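Local coordinates for protein 6-phosphogluconate dehydrogenase, NAD-binding (Mycolicibacterium smegmatis MC2 155, PDB 6SMT) that acts as an S-enantioselective imine reductase that binds NADPH, the likely hydride source for reducing imines to amines, at residues L55-T59 against P60-I64; V72-D76 against H77-D81; T85-G88 against D89-G93; A143-Q146 against A147-D150; G154-D157 against T158-Q161. One frame throughout, in Å; residues are numbered along the deposited sequence.

Contact 1 (L55-T59 against P60-I64); sequences LSAPT and PAAAI
Ala57 packs its CB over the first turn of helix 60-65, 3.7 Å from CB of Ala63 and 4.1 Å from CB of Ala62. Beside it, CD of the Pro58 ring lies 4.0 Å from CB of Ala62, so this alanine methyl is touched by two consecutive residues of the incoming chain. The polar half of the contact belongs to Thr59, the N-cap. With chi1 at 67°, its OG1 sits between the backbone N and the carbonyl carbon and swings over the open end of the helix, where it accepts a nearly straight bond (168°) from Ala62 N at 3.0 Å. The carbonyl of the same residue begins the helical bonding: Ala63 N reaches Thr59 O at 2.9 Å. Thr59 therefore serves two amides of the first turn, one through its side chain and one through its backbone. Pro60, which has no N-H to satisfy at the helix start, turns its ring to Trp39, Leu16 and helix 77-87. Backbone bonds from Leu55 and Ala57 to Val38 tie the approach to the neighbouring strand. This is a threonine N-cap followed by proline at N1, at a strand-to-helix turn on the edge of the Rossmann-type domain.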
loop_
_atom_site.group_PDB
_atom_site.type_symbol
_atom_site.label_atom_id
_atom_site.label_comp_id
_atom_site.label_asym_id
_atom_site.label_seq_id
_atom_site.Cartn_x
_atom_site.Cartn_y
_atom_site.Cartn_z
ATOM N N LEU B 55 18.174 21.558 27.425
ATOM C CA LEU B 55 17.637 22.198 28.631
ATOM C C LEU B 55 16.239 21.698 28.873
ATOM O O LEU B 55 15.525 21.441 27.899
ATOM C CB LEU B 55 17.583 23.717 28.421
ATOM C CG LEU B 55 18.906 24.346 28.021
ATOM C CD1 LEU B 55 18.753 25.814 27.587
ATOM C CD2 LEU B 55 19.821 24.272 29.234
ATOM N N SER B 56 15.790 21.527 30.100
ATOM C CA SER B 56 14.354 21.213 30.286
ATOM C C SER B 56 13.693 22.344 31.042
ATOM O O SER B 56 14.386 23.196 31.623
ATOM C CB SER B 56 14.049 19.872 30.849
ATOM O OG SER B 56 14.552 19.804 32.136
ATOM N N ALA B 57 12.414 22.475 30.827
ATOM C CA ALA B 57 11.620 23.548 31.444
ATOM C C ALA B 57 10.489 22.855 32.171
ATOM O O ALA B 57 9.924 21.845 31.780
ATOM C CB ALA B 57 11.063 24.531 30.412
ATOM N N PRO B 58 10.049 23.420 33.313
ATOM C CA PRO B 58 9.034 22.704 34.080
ATOM C C PRO B 58 7.581 22.831 33.611
ATOM O O PRO B 58 6.815 22.040 33.959
ATOM C CB PRO B 58 9.294 23.368 35.450
ATOM C CG PRO B 58 9.641 24.797 35.095
ATOM C CD PRO B 58 10.607 24.645 33.921
ATOM N N THR B 59 7.257 23.853 32.839
ATOM C CA THR B 59 5.875 24.124 32.423
ATOM C C THR B 59 5.907 24.451 30.926
ATOM O O THR B 59 6.940 24.895 30.403
ATOM C CB THR B 59 5.271 25.325 33.160
ATOM O OG1 THR B 59 5.932 26.521 32.776
ATOM C CG2 THR B 59 5.278 25.100 34.664
ATOM N N PRO B 60 4.766 24.305 30.215
ATOM C CA PRO B 60 4.698 24.806 28.833
ATOM C C PRO B 60 4.992 26.281 28.666
ATOM O O PRO B 60 5.670 26.685 27.765
ATOM C CB PRO B 60 3.268 24.564 28.400
ATOM C CG PRO B 60 2.861 23.433 29.277
ATOM C CD PRO B 60 3.535 23.622 30.636
ATOM N N ALA B 61 4.555 27.171 29.589
ATOM C CA ALA B 61 4.893 28.595 29.475
ATOM C C ALA B 61 6.399 28.817 29.548
ATOM O O ALA B 61 6.946 29.557 28.767
ATOM C CB ALA B 61 4.200 29.340 30.611
ATOM N N ALA B 62 7.071 28.212 30.517
ATOM C CA ALA B 62 8.526 28.390 30.640
ATOM C C ALA B 62 9.268 27.785 29.439
ATOM O O ALA B 62 10.209 28.416 28.946
ATOM C CB ALA B 62 9.035 27.779 31.921
ATOM N N ALA B 63 8.749 26.683 28.938
ATOM C CA ALA B 63 9.366 26.044 27.742
ATOM C C ALA B 63 9.266 26.985 26.541
ATOM O O ALA B 63 10.267 27.180 25.862
ATOM C CB ALA B 63 8.704 24.720 27.529
ATOM N N ILE B 64 8.081 27.478 26.248
ATOM C CA ILE B 64 7.858 28.344 25.073
ATOM C C ILE B 64 8.624 29.664 25.249
ATOM O O ILE B 64 9.297 30.144 24.346
ATOM C CB ILE B 64 6.355 28.497 24.808
ATOM C CG1 ILE B 64 5.835 27.157 24.299
ATOM C CG2 ILE B 64 6.118 29.627 23.837
ATOM C CD1 ILE B 64 4.382 27.109 24.172
#

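Contact 2 (V72-D76 against H77-D81); sequences VNVVD and HDAVD. With NDP (NADPH dihydro-nicotinamide-adenine-dinucleotide phosphate), chain L.
Val74 turns its two methyls to different partners: CG2 lies 3.6 Å from CB of Ala79 and 3.7 Å from CG2 of Val80, whereas CG1 faces the adenosine ribose of NADPH. CB of Ala79 comes within 3.5 Å of adenine C5A, and Val75 CG1 touches the same base near C8A. The Asn73 amide reaches the nicotinamide ribose: with CG anti to the backbone N (chi1 -176°), its ND2 makes a weak bond to O4D and a further bond to Leu99 O. O3D of that ribose lies 2.9 Å from Val74 O, with Val75 O also near. Val75 N adds a weak bond to O4B. This is the cofactor-binding turn after strand 69-72 of a Rossmann-type fold, leading into helix 77-87. Asp76 caps that helix, OD1 accepting from Ala79 N at 3.0 Å (158°), while its carbonyl O takes Val80 N, also at 3.0 Å. One water donates a hydrogen bond to each of Asp76 OD2 and Asp78 OD2 and probably eases the closeness of their like charges (OD2 to OD2 4.5 Å). Asp78 OD1 forms a salt bridge with Arg106. Farther out, CG2 of Val80 sits over one face of the His77 ring, and Thr110 hydrogen-bonds His77 ND1.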
loop_
_atom_site.group_PDB
_atom_site.type_symbol
_atom_site.label_atom_id
_atom_site.label_comp_id
_atom_site.label_asym_id
_atom_site.label_seq_id
_atom_site.Cartn_x
_atom_site.Cartn_y
_atom_site.Cartn_z
ATOM N N VAL B 72 5.273 21.637 18.636
ATOM C CA VAL B 72 4.355 20.876 19.490
ATOM C C VAL B 72 4.032 19.525 18.838
ATOM O O VAL B 72 3.407 19.489 17.792
ATOM C CB VAL B 72 3.094 21.659 19.842
ATOM C CG1 VAL B 72 2.344 20.901 20.888
ATOM C CG2 VAL B 72 3.388 23.110 20.254
ATOM N N ASN B 73 4.585 18.457 19.398
ATOM C CA ASN B 73 4.573 17.117 18.773
ATOM C C ASN B 73 3.925 16.134 19.726
ATOM O O ASN B 73 4.658 15.466 20.491
ATOM C CB ASN B 73 5.971 16.738 18.330
ATOM C CG ASN B 73 6.035 15.415 17.602
ATOM O OD1 ASN B 73 6.620 14.455 18.122
ATOM N ND2 ASN B 73 5.381 15.333 16.436
ATOM N N VAL B 74 2.608 16.075 19.732
ATOM C CA VAL B 74 1.823 15.251 20.652
ATOM C C VAL B 74 0.735 14.526 19.864
ATOM O O VAL B 74 0.621 14.698 18.653
ATOM C CB VAL B 74 1.295 16.102 21.812
ATOM C CG1 VAL B 74 2.415 16.583 22.711
ATOM C CG2 VAL B 74 0.447 17.237 21.322
ATOM N N VAL B 75 -0.084 13.762 20.549
ATOM C CA VAL B 75 -0.981 12.801 19.853
ATOM C C VAL B 75 -1.972 13.523 18.962
ATOM O O VAL B 75 -2.155 13.058 17.845
ATOM C CB VAL B 75 -1.671 11.873 20.851
ATOM C CG1 VAL B 75 -2.597 12.626 21.784
ATOM C CG2 VAL B 75 -2.436 10.785 20.072
ATOM N N ASP B 76 -2.593 14.625 19.372
ATOM C CA ASP B 76 -3.612 15.289 18.571
ATOM C C ASP B 76 -3.749 16.745 18.976
ATOM O O ASP B 76 -3.010 17.219 19.865
ATOM C CB ASP B 76 -4.949 14.549 18.677
ATOM C CG ASP B 76 -5.579 14.562 20.093
ATOM O OD1 ASP B 76 -5.150 15.267 20.976
ATOM O OD2 ASP B 76 -6.549 13.706 20.366
ATOM N N HIS B 77 -4.663 17.500 18.335
ATOM C CA HIS B 77 -4.855 18.927 18.618
ATOM C C HIS B 77 -5.636 19.131 19.921
ATOM O O HIS B 77 -5.476 20.212 20.424
ATOM C CB HIS B 77 -5.353 19.712 17.420
ATOM C CG HIS B 77 -4.227 20.067 16.509
ATOM N ND1 HIS B 77 -3.873 21.398 16.271
ATOM C CD2 HIS B 77 -3.258 19.300 15.895
ATOM C CE1 HIS B 77 -2.786 21.448 15.480
ATOM N NE2 HIS B 77 -2.391 20.160 15.222
ATOM N N ASP B 78 -6.346 18.146 20.453
ATOM C CA ASP B 78 -6.880 18.377 21.826
ATOM C C ASP B 78 -5.690 18.519 22.795
ATOM O O ASP B 78 -5.673 19.461 23.639
ATOM C CB ASP B 78 -7.819 17.281 22.286
ATOM C CG ASP B 78 -9.197 17.380 21.622
ATOM O OD1 ASP B 78 -9.605 18.452 21.214
ATOM O OD2 ASP B 78 -9.854 16.393 21.683
ATOM N N ALA B 79 -4.635 17.726 22.613
ATOM C CA ALA B 79 -3.420 17.849 23.440
ATOM C C ALA B 79 -2.707 19.115 23.093
ATOM O O ALA B 79 -2.254 19.840 24.003
ATOM C CB ALA B 79 -2.578 16.647 23.246
ATOM N N VAL B 80 -2.489 19.456 21.807
ATOM C CA VAL B 80 -1.836 20.732 21.460
ATOM C C VAL B 80 -2.525 21.902 22.159
ATOM O O VAL B 80 -1.826 22.730 22.714
ATOM C CB VAL B 80 -1.838 20.967 19.932
ATOM C CG1 VAL B 80 -1.321 22.339 19.545
ATOM C CG2 VAL B 80 -1.002 19.905 19.242
ATOM N N ASP B 81 -3.851 21.942 22.031
ATOM C CA ASP B 81 -4.588 23.133 22.497
ATOM C C ASP B 81 -4.562 23.165 24.039
ATOM O O ASP B 81 -4.462 24.289 24.589
ATOM C CB ASP B 81 -5.987 23.108 21.938
ATOM C CG ASP B 81 -5.999 23.329 20.412
ATOM O OD1 ASP B 81 -4.942 23.749 19.823
ATOM O OD2 ASP B 81 -7.109 23.195 19.811
HETATM P PA NDP L . 1.926 9.954 20.268
HETATM O O1A NDP L . 1.103 10.310 19.066
HETATM O O2A NDP L . 1.751 8.625 20.935
HETATM O O5B NDP L . 1.788 11.124 21.329
HETATM C C5B NDP L . 2.500 10.965 22.569
HETATM C C4B NDP L . 2.854 12.334 23.092
HETATM O O4B NDP L . 1.655 13.129 23.318
HETATM C C3B NDP L . 3.557 12.260 24.462
HETATM O O3B NDP L . 4.477 13.324 24.615
HETATM C C2B NDP L . 2.381 12.423 25.401
HETATM O O2B NDP L . 2.644 12.891 26.720
HETATM C C1B NDP L . 1.664 13.542 24.672
HETATM N N9A NDP L . 0.286 13.756 25.098
HETATM C C8A NDP L . -0.803 12.936 24.908
HETATM N N7A NDP L . -1.910 13.441 25.403
HETATM C C5A NDP L . -1.539 14.653 25.963
HETATM C C6A NDP L . -2.235 15.653 26.689
HETATM N N6A NDP L . -3.549 15.643 26.896
HETATM N N1A NDP L . -1.519 16.714 27.119
HETATM C C2A NDP L . -0.206 16.776 26.879
HETATM N N3A NDP L . 0.556 15.887 26.233
HETATM C C4A NDP L . -0.167 14.839 25.819
HETATM O O3 NDP L . 3.503 10.061 19.996
HETATM P PN NDP L . 4.503 10.133 18.802
HETATM O O1N NDP L . 5.745 10.712 19.314
HETATM O O2N NDP L . 4.574 8.799 18.149
HETATM O O5D NDP L . 3.811 11.094 17.715
HETATM C C5D NDP L . 3.630 12.480 17.980
HETATM C C4D NDP L . 2.911 13.055 16.784
HETATM O O4D NDP L . 3.784 12.910 15.635
HETATM C C3D NDP L . 1.571 12.404 16.415
HETATM O O3D NDP L . 0.581 13.354 16.042
HETATM C C2D NDP L . 1.942 11.537 15.225
HETATM O O2D NDP L . 0.885 11.264 14.310
HETATM C C1D NDP L . 3.061 12.298 14.564
HETATM N N1N NDP L . 4.006 11.447 13.813
HETATM C C2N NDP L . 4.614 10.382 14.422
HETATM C C3N NDP L . 5.417 9.535 13.735
HETATM C C7N NDP L . 6.075 8.374 14.367
HETATM O O7N NDP L . 6.750 7.647 13.603
HETATM N N7N NDP L . 5.989 8.132 15.665
HETATM C C4N NDP L . 5.628 9.721 12.314
HETATM C C5N NDP L . 5.013 10.896 11.731
HETATM C C6N NDP L . 4.283 11.719 12.451
HETATM P P2B NDP L . 3.133 11.784 27.807
HETATM O O1X NDP L . 2.983 12.544 29.159
HETATM O O2X NDP L . 2.144 10.624 27.720
HETATM O O3X NDP L . 4.508 11.337 27.511
HETATM O O HOH W 1 -8.674 14.061 22.165
#

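Contact 3 (T85-G88 against D89-G93); sequences TAAG and DAPAG
A local turn contact closes the C-terminal end of helix 77-87, where the chain leaves the helix and heads for strand 95-98. Its single bond across the segments runs from Ala90 N to Ala87 O, 3.1 Å long with an N-H...O angle of 159°. That bond closes a type II' turn with Gly88 and Asp89 at its corners. Gly88, at the first corner, is the first residue to leave helical backbone angles; its positive phi of 52° is a backbone shape that favours glycine. Side chains gather on one flank: CB of Ala87 is 4.4 Å from CB of Ala90 and 4.3 Å from CD of Pro91, loose apolar touches. Closer is the backbone, where Gly88 O lies 3.2 Å from CD of Pro91 and Ala87 O 3.3 Å from CB of Ala90. A type I turn from Asp89 to Ala92 overlaps the first, closed by Ala92 N on Asp89 O at 2.9 Å. Ala87 and Ala90 also pack against Ile64 of helix 60-65, and Pro91 rests on Val117. Two overlapping beta turns, entered through a glycine of positive phi, thus make the helix-to-strand connection of a beta-alpha-beta unit in the Rossmann-type domain.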
loop_
_atom_site.group_PDB
_atom_site.type_symbol
_atom_site.label_atom_id
_atom_site.label_comp_id
_atom_site.label_asym_id
_atom_site.label_seq_id
_atom_site.Cartn_x
_atom_site.Cartn_y
_atom_site.Cartn_z
ATOM N N THR B 85 -3.039 26.319 25.916
ATOM C CA THR B 85 -3.877 26.969 26.975
ATOM C C THR B 85 -2.981 27.106 28.226
ATOM O O THR B 85 -2.999 28.254 28.837
ATOM C CB THR B 85 -5.168 26.223 27.254
ATOM O OG1 THR B 85 -5.847 26.216 25.993
ATOM C CG2 THR B 85 -5.952 26.895 28.366
ATOM N N ALA B 86 -2.316 26.048 28.674
ATOM C CA ALA B 86 -1.415 26.075 29.853
ATOM C C ALA B 86 -0.318 27.110 29.645
ATOM O O ALA B 86 0.152 27.725 30.699
ATOM C CB ALA B 86 -0.851 24.735 30.185
ATOM N N ALA B 87 0.168 27.357 28.419
ATOM C CA ALA B 87 1.272 28.294 28.145
ATOM C C ALA B 87 0.852 29.762 28.262
ATOM O O ALA B 87 1.729 30.608 28.320
ATOM C CB ALA B 87 1.863 28.053 26.795
ATOM N N GLY B 88 -0.444 30.033 28.250
ATOM C CA GLY B 88 -1.008 31.382 28.379
ATOM C C GLY B 88 -0.389 32.352 27.383
ATOM O O GLY B 88 -0.443 32.096 26.152
ATOM N N ASP B 89 0.248 33.438 27.840
ATOM C CA ASP B 89 0.760 34.493 26.923
ATOM C C ASP B 89 2.200 34.224 26.489
ATOM O O ASP B 89 2.760 35.046 25.744
ATOM C CB ASP B 89 0.672 35.874 27.599
ATOM C CG ASP B 89 -0.771 36.245 27.869
ATOM O OD1 ASP B 89 -1.587 36.120 26.921
ATOM O OD2 ASP B 89 -1.059 36.696 29.045
ATOM N N ALA B 90 2.787 33.075 26.868
ATOM C CA ALA B 90 4.199 32.750 26.521
ATOM C C ALA B 90 4.432 32.787 25.025
ATOM O O ALA B 90 5.526 33.179 24.599
ATOM C CB ALA B 90 4.664 31.441 27.096
ATOM N N PRO B 91 3.469 32.352 24.161
ATOM C CA PRO B 91 3.749 32.475 22.745
ATOM C C PRO B 91 3.858 33.854 22.118
ATOM O O PRO B 91 4.207 34.011 20.976
ATOM C CB PRO B 91 2.603 31.711 22.072
ATOM C CG PRO B 91 2.043 30.826 23.138
ATOM C CD PRO B 91 2.197 31.652 24.411
ATOM N N ALA B 92 3.568 34.924 22.923
ATOM C CA ALA B 92 3.522 36.274 22.349
ATOM C C ALA B 92 4.862 36.589 21.677
ATOM O O ALA B 92 5.917 36.438 22.361
ATOM C CB ALA B 92 3.197 37.307 23.451
ATOM N N GLY B 93 4.858 37.068 20.456
ATOM C CA GLY B 93 6.095 37.461 19.766
ATOM C C GLY B 93 6.974 36.271 19.358
ATOM O O GLY B 93 8.080 36.499 18.901
#

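Contact 4 (A143-Q146 against A147-D150)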
loop_
_atom_site.group_PDB
_atom_site.type_symbol
_atom_site.label_atom_id
_atom_site.label_comp_id
_atom_site.label_asym_id
_atom_site.label_seq_id
_atom_site.Cartn_x
_atom_site.Cartn_y
_atom_site.Cartn_z
ATOM N N ALA B 143 2.235 24.594 6.316
ATOM C CA ALA B 143 1.205 25.532 5.820
ATOM C C ALA B 143 1.081 26.735 6.760
ATOM O O ALA B 143 1.248 26.613 7.975
ATOM C CB ALA B 143 -0.140 24.860 5.644
ATOM N N GLY B 144 0.783 27.884 6.164
ATOM C CA GLY B 144 0.692 29.157 6.876
ATOM C C GLY B 144 1.484 30.215 6.137
ATOM O O GLY B 144 1.852 30.005 4.978
ATOM N N PRO B 145 1.719 31.361 6.771
ATOM C CA PRO B 145 2.352 32.444 5.997
ATOM C C PRO B 145 3.697 32.066 5.408
ATOM O O PRO B 145 4.550 31.598 6.127
ATOM C CB PRO B 145 2.481 33.508 7.078
ATOM C CG PRO B 145 1.341 33.249 7.991
ATOM C CD PRO B 145 1.237 31.732 8.084
ATOM N N GLN B 146 3.891 32.304 4.114
ATOM C CA GLN B 146 5.135 31.941 3.404
ATOM C C GLN B 146 6.334 32.585 4.038
ATOM O O GLN B 146 7.341 31.911 4.285
ATOM C CB GLN B 146 5.092 32.237 1.914
ATOM C CG GLN B 146 6.248 31.569 1.182
ATOM C CD GLN B 146 6.142 31.730 -0.326
ATOM O OE1 GLN B 146 5.259 32.458 -0.824
ATOM N NE2 GLN B 146 7.062 31.096 -1.040
ATOM N N ALA B 147 6.230 33.831 4.434
ATOM C CA ALA B 147 7.393 34.516 5.011
ATOM C C ALA B 147 7.782 33.909 6.325
ATOM O O ALA B 147 8.959 33.955 6.679
ATOM C CB ALA B 147 7.017 35.971 5.245
ATOM N N LEU B 148 6.815 33.392 7.077
ATOM C CA LEU B 148 7.098 32.799 8.401
ATOM C C LEU B 148 7.792 31.459 8.184
ATOM O O LEU B 148 8.786 31.123 8.890
ATOM C CB LEU B 148 5.771 32.660 9.141
ATOM C CG LEU B 148 5.865 32.042 10.518
ATOM C CD1 LEU B 148 6.673 32.969 11.392
ATOM C CD2 LEU B 148 4.451 31.870 11.069
ATOM N N PHE B 149 7.357 30.648 7.217
ATOM C CA PHE B 149 8.100 29.454 6.837
ATOM C C PHE B 149 9.549 29.832 6.454
ATOM O O PHE B 149 10.475 29.211 6.889
ATOM C CB PHE B 149 7.372 28.741 5.713
ATOM C CG PHE B 149 8.166 27.615 5.133
ATOM C CD1 PHE B 149 8.247 26.376 5.761
ATOM C CD2 PHE B 149 8.790 27.771 3.922
ATOM C CE1 PHE B 149 9.004 25.349 5.219
ATOM C CE2 PHE B 149 9.503 26.762 3.352
ATOM C CZ PHE B 149 9.654 25.561 4.020
ATOM N N ASP B 150 9.685 30.852 5.622
ATOM C CA ASP B 150 11.039 31.233 5.166
ATOM C C ASP B 150 11.909 31.669 6.356
ATOM O O ASP B 150 13.127 31.355 6.341
ATOM C CB ASP B 150 10.925 32.354 4.127
ATOM C CG ASP B 150 10.212 31.893 2.873
ATOM O OD1 ASP B 150 10.267 30.693 2.492
ATOM O OD2 ASP B 150 9.687 32.775 2.188
HETATM O O HOH W 2 9.032 29.574 0.348
#
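Pro145 and Leu148 form the apolar side of this first helical turn, their CB atoms 4.0 Å apart. Here the backbone is closely knit: Pro145 O, at the N-cap, accepts Phe149 N at 3.2 Å in a nearly straight bond (167°) and also a weak bond from Leu148 N. One residue on, Gln146 O takes Asp150 N at 2.9 Å, and CB of Leu148 presses to 3.4 Å from Pro145 O. Phe149, with CG anti to the backbone N (chi1 172°), carries its ring away from the preceding residues and inward. Looser are the side-chain ends of Gln146 and Asp150, which meet through water. Gln146 stretches out beyond CG, and its nearest side-chain approach to Asp150 is CG to OD2 at 3.8 Å, with amide and carboxylate planes 52° apart. A water joins the two polar ends, accepting from Gln146 NE2 at 2.9 Å and donating to Asp150 OD1 at 2.7 Å. The backbone N of Gln146 bonds to Glu167. Helix 146-156 follows strand 139-143 after a short loop and lies against the sheet: Leu148 touches Arg120 and Leu122 of strand 120-126, while the Phe149 ring meets Phe142 and Trp164 of strands 139-143 and 161-164.

Contact 5 (G154-D157 against T158-Q161); sequences GVLD and TLGQ
Val155 O is gripped twice by Thr158. The hydroxyl OG1 donates to it at 2.9 Å, nearly in line with the carbonyl bond, while Thr158 N reaches the same oxygen at 3.2 Å from above the carbonyl plane. A chi1 of 68° folds OG1 back over the backbone toward Val155, and CG2 then lies 3.4 Å from Val155 O. Next along, Leu159 N bonds to Leu156 O at 2.9 Å, again from above the plane, and Gly160 N makes a weak bond to Asp157 O. These successive i to i+3 bonds carry the chain from helix 146-156 into the loop. On the inner side Leu156 CD2 and Leu159 CD1 meet at 4.2 Å; Leu159 continues onto Leu25 and Leu29 of helix 20-31. Toward the outside, a water donates to Asp157 OD1 at 2.6 Å and to Gly160 O, bridging the two, and Arg153 holds the same carboxylate oxygen in a salt bridge. Gly160, whose phi/psi of 161°/-176° would press a CB against the carbonyl O of Leu159, then straightens the chain. Such a helical end, followed by a glycine, is the helix-to-strand turn leading into strand 161-164 at the sheet's edge.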
loop_
_atom_site.group_PDB
_atom_site.type_symbol
_atom_site.label_atom_id
_atom_site.label_comp_id
_atom_site.label_asym_id
_atom_site.label_seq_id
_atom_site.Cartn_x
_atom_site.Cartn_y
_atom_site.Cartn_z
ATOM N N GLY B 154 15.683 27.643 7.952
ATOM C CA GLY B 154 17.093 27.296 8.222
ATOM C C GLY B 154 17.230 26.380 9.431
ATOM O O GLY B 154 17.999 25.414 9.381
ATOM N N VAL B 155 16.489 26.602 10.489
ATOM C CA VAL B 155 16.393 25.654 11.630
ATOM C C VAL B 155 15.690 24.395 11.145
ATOM O O VAL B 155 16.123 23.266 11.410
ATOM C CB VAL B 155 15.715 26.320 12.818
ATOM C CG1 VAL B 155 15.222 25.326 13.840
ATOM C CG2 VAL B 155 16.689 27.329 13.386
ATOM N N LEU B 156 14.552 24.544 10.478
ATOM C CA LEU B 156 13.703 23.364 10.178
ATOM C C LEU B 156 14.472 22.434 9.225
ATOM O O LEU B 156 14.175 21.243 9.195
ATOM C CB LEU B 156 12.391 23.866 9.571
ATOM C CG LEU B 156 11.426 24.588 10.534
ATOM C CD1 LEU B 156 10.317 25.263 9.813
ATOM C CD2 LEU B 156 10.902 23.702 11.629
ATOM N N ASP B 157 15.283 22.966 8.316
ATOM C CA ASP B 157 15.961 22.117 7.302
ATOM C C ASP B 157 16.845 21.056 7.938
ATOM O O ASP B 157 17.081 20.066 7.260
ATOM C CB ASP B 157 16.909 22.968 6.457
ATOM C CG ASP B 157 16.295 23.644 5.252
ATOM O OD1 ASP B 157 15.284 23.104 4.724
ATOM O OD2 ASP B 157 16.808 24.729 4.865
ATOM N N THR B 158 17.204 21.197 9.229
ATOM C CA THR B 158 17.988 20.165 9.905
ATOM C C THR B 158 17.108 18.926 10.159
ATOM O O THR B 158 17.667 17.868 10.403
ATOM C CB THR B 158 18.589 20.671 11.228
ATOM O OG1 THR B 158 17.597 20.925 12.200
ATOM C CG2 THR B 158 19.308 21.985 11.091
ATOM N N LEU B 159 15.782 19.024 10.029
ATOM C CA LEU B 159 14.939 17.847 10.372
ATOM C C LEU B 159 14.717 16.948 9.165
ATOM O O LEU B 159 14.421 15.743 9.332
ATOM C CB LEU B 159 13.598 18.374 10.853
ATOM C CG LEU B 159 13.597 19.244 12.101
ATOM C CD1 LEU B 159 12.226 19.794 12.322
ATOM C CD2 LEU B 159 14.208 18.399 13.247
ATOM N N GLY B 160 14.823 17.497 7.958
ATOM C CA GLY B 160 14.402 16.732 6.776
ATOM C C GLY B 160 14.142 17.614 5.576
ATOM O O GLY B 160 14.433 18.811 5.613
ATOM N N GLN B 161 13.683 17.047 4.500
ATOM C CA GLN B 161 13.214 17.782 3.339
ATOM C C GLN B 161 11.873 18.432 3.653
ATOM O O GLN B 161 11.032 17.782 4.312
ATOM C CB GLN B 161 13.045 16.889 2.103
ATOM C CG GLN B 161 14.365 16.211 1.768
ATOM C CD GLN B 161 14.474 15.736 0.348
ATOM O OE1 GLN B 161 14.279 16.526 -0.589
ATOM N NE2 GLN B 161 14.896 14.490 0.210
HETATM O O HOH W 3 15.785 20.680 4.058
#

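Overall arrangement
All five contacts follow one another along the NADPH-binding, Rossmann-type domain, each at an end of a helix. Contacts 1, 2 and 4 open helices 60-65, 77-87 and 146-156; contacts 3 and 5 close the last two. Contact 2 and contact 3 are thus opposite ends of one helix, their centres 15 Å apart, as contact 4 and contact 5 are of another, 14 Å apart. Between contacts 1 and 3, centres 11 Å apart, helices 60-65 and 77-87 touch directly, Ile64 CD1 lying 3.8 Å from Ala87 CB. Of the five, only contact 2 includes residues that touch NADPH. Contacts 4 and 5 belong to the far part of the mixed sheet, their centres 20 to 25 Å from those of the other three.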